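Local coordinates for HydG protein (Carboxydothermus hydrogenoformans, PDB 4RTB) that probably uses a [4Fe-4S] cluster and S-adenosylmethionine for radical chemistry as a CO- and CN-forming maturase of [FeFe]-hydrogenase, at residues Phe259-Val264 / Ala311-Met316. Sequence-based numbering, arbitrary orientation.
Sequences FELLGV and ALLRIM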
loop_
_atom_site.group_PDB
_atom_site.type_symbol
_atom_site.label_atom_id
_atom_site.label_comp_id
_atom_site.label_asym_id
_atom_site.label_seq_id
_atom_site.Cartn_x
_atom_site.Cartn_y
_atom_site.Cartn_z
ATOM N N PHE A 259 18.151 3.482 -3.860
ATOM C CA PHE A 259 18.385 3.728 -2.447
ATOM C C PHE A 259 17.127 3.524 -1.606
ATOM O O PHE A 259 17.190 2.934 -0.529
ATOM C CB PHE A 259 18.929 5.141 -2.238
ATOM C CG PHE A 259 19.417 5.395 -0.845
ATOM C CD1 PHE A 259 20.728 5.118 -0.499
ATOM C CD2 PHE A 259 18.565 5.901 0.121
ATOM C CE1 PHE A 259 21.181 5.347 0.785
ATOM C CE2 PHE A 259 19.013 6.127 1.405
ATOM C CZ PHE A 259 20.323 5.853 1.737
ATOM N N GLU A 260 15.992 4.020 -2.091
ATOM C CA GLU A 260 14.731 3.886 -1.367
ATOM C C GLU A 260 14.273 2.427 -1.319
ATOM O O GLU A 260 13.799 1.949 -0.283
ATOM C CB GLU A 260 13.648 4.767 -2.001
ATOM C CG GLU A 260 13.266 5.997 -1.178
ATOM C CD GLU A 260 14.195 7.180 -1.397
ATOM O OE1 GLU A 260 14.153 7.781 -2.494
ATOM O OE2 GLU A 260 14.963 7.516 -0.471
ATOM N N LEU A 261 14.417 1.730 -2.445
ATOM C CA LEU A 261 14.109 0.304 -2.518
ATOM C C LEU A 261 14.936 -0.490 -1.516
ATOM O O LEU A 261 14.410 -1.337 -0.790
ATOM C CB LEU A 261 14.356 -0.228 -3.931
ATOM C CG LEU A 261 14.423 -1.751 -4.080
ATOM C CD1 LEU A 261 13.095 -2.393 -3.704
ATOM C CD2 LEU A 261 14.824 -2.129 -5.496
ATOM N N LEU A 262 16.237 -0.214 -1.498
ATOM C CA LEU A 262 17.139 -0.777 -0.501
ATOM C C LEU A 262 16.653 -0.486 0.923
ATOM O O LEU A 262 16.593 -1.380 1.775
ATOM C CB LEU A 262 18.548 -0.214 -0.696
ATOM C CG LEU A 262 19.648 -1.070 -1.325
ATOM C CD1 LEU A 262 19.069 -2.191 -2.165
ATOM C CD2 LEU A 262 20.560 -0.189 -2.162
ATOM N N GLY A 263 16.298 0.773 1.159
ATOM C CA GLY A 263 15.886 1.234 2.472
ATOM C C GLY A 263 14.643 0.553 3.010
ATOM O O GLY A 263 14.575 0.238 4.198
ATOM N N VAL A 264 13.658 0.331 2.145
ATOM C CA VAL A 264 12.430 -0.336 2.564
ATOM C C VAL A 264 12.708 -1.759 3.037
ATOM O O VAL A 264 12.268 -2.167 4.117
ATOM C CB VAL A 264 11.396 -0.376 1.430
ATOM C CG1 VAL A 264 10.231 -1.274 1.806
ATOM C CG2 VAL A 264 10.911 1.024 1.115
ATOM N N ALA A 311 8.462 -6.134 -8.214
ATOM C CA ALA A 311 8.927 -7.503 -8.384
ATOM C C ALA A 311 9.930 -7.850 -7.299
ATOM O O ALA A 311 9.777 -8.847 -6.592
ATOM C CB ALA A 311 9.543 -7.694 -9.758
ATOM N N LEU A 312 10.958 -7.015 -7.176
ATOM C CA LEU A 312 11.990 -7.202 -6.167
ATOM C C LEU A 312 11.419 -7.193 -4.755
ATOM O O LEU A 312 11.833 -7.973 -3.909
ATOM C CB LEU A 312 13.062 -6.127 -6.307
ATOM C CG LEU A 312 14.096 -6.429 -7.387
ATOM C CD1 LEU A 312 14.855 -5.176 -7.764
ATOM C CD2 LEU A 312 15.049 -7.507 -6.897
ATOM N N LEU A 313 10.464 -6.308 -4.505
ATOM C CA LEU A 313 9.799 -6.260 -3.212
ATOM C C LEU A 313 9.015 -7.539 -2.953
ATOM O O LEU A 313 9.055 -8.082 -1.847
ATOM C CB LEU A 313 8.879 -5.044 -3.129
ATOM C CG LEU A 313 9.538 -3.765 -2.613
ATOM C CD1 LEU A 313 9.015 -2.564 -3.367
ATOM C CD2 LEU A 313 9.290 -3.608 -1.121
ATOM N N ARG A 314 8.308 -8.025 -3.969
ATOM C CA ARG A 314 7.556 -9.267 -3.819
ATOM C C ARG A 314 8.474 -10.459 -3.540
ATOM O O ARG A 314 8.158 -11.310 -2.706
ATOM C CB ARG A 314 6.707 -9.546 -5.062
ATOM C CG ARG A 314 6.053 -10.930 -5.083
ATOM C CD ARG A 314 4.748 -10.999 -4.285
ATOM N NE ARG A 314 4.930 -10.776 -2.854
ATOM C CZ ARG A 314 4.354 -9.792 -2.172
ATOM N NH1 ARG A 314 3.547 -8.940 -2.789
ATOM N NH2 ARG A 314 4.580 -9.664 -0.873
ATOM N N ILE A 315 9.611 -10.516 -4.226
ATOM C CA ILE A 315 10.505 -11.660 -4.092
ATOM C C ILE A 315 11.344 -11.572 -2.811
ATOM O O ILE A 315 11.750 -12.594 -2.261
ATOM C CB ILE A 315 11.425 -11.808 -5.345
ATOM C CG1 ILE A 315 12.126 -13.172 -5.363
ATOM C CG2 ILE A 315 12.423 -10.667 -5.439
ATOM C CD1 ILE A 315 13.565 -13.156 -4.861
ATOM N N MET A 316 11.570 -10.358 -2.317
ATOM C CA MET A 316 12.367 -10.173 -1.106
ATOM C C MET A 316 11.540 -10.309 0.169
ATOM O O MET A 316 11.987 -10.918 1.141
ATOM C CB MET A 316 13.074 -8.813 -1.127
ATOM C CG MET A 316 14.221 -8.693 -2.136
ATOM S SD MET A 316 15.799 -9.397 -1.612
ATOM C CE MET A 316 15.500 -11.147 -1.814
#
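L261 reaches across to both L312 and L313, joining two neighbouring outer helices of the radical SAM alpha/beta barrel. In sequence, strand 246-249, helix 257-275 and strand 281-283, whose strands pair in parallel, form a beta-alpha-beta crossover, and helix 303-316 follows. The near-parallel run is measured by an 18° angle between segment axes that approach to 11.0 Å, a spacing bridged by side chains alone, without a hydrogen bond.

Along 259-264, the first residue to touch 311-316 is L261. Its CG is anti to the backbone N (chi1 165°), on a CB that points toward 311-316, and the two methyls take different partners: L261 CD2 meets L312 CD1 at 3.8 Å, the two side chains crossing at roughly a right angle, whereas L261 CD1 lies 4.0 Å from L313 CG, those side chains sliding past each other in opposite directions. F69 of helix 62-70 touches L261 and L312 alike, so that helix covers this pair. One turn on, V264 also points toward 311-316; its side chain is about 11 Å from the bound S-adenosylmethionine, too far for V264 to touch it. L313 meets L261 with CG and CD1, and its CD2 meets V264 CG1 at 3.9 Å, again nearly at right angles.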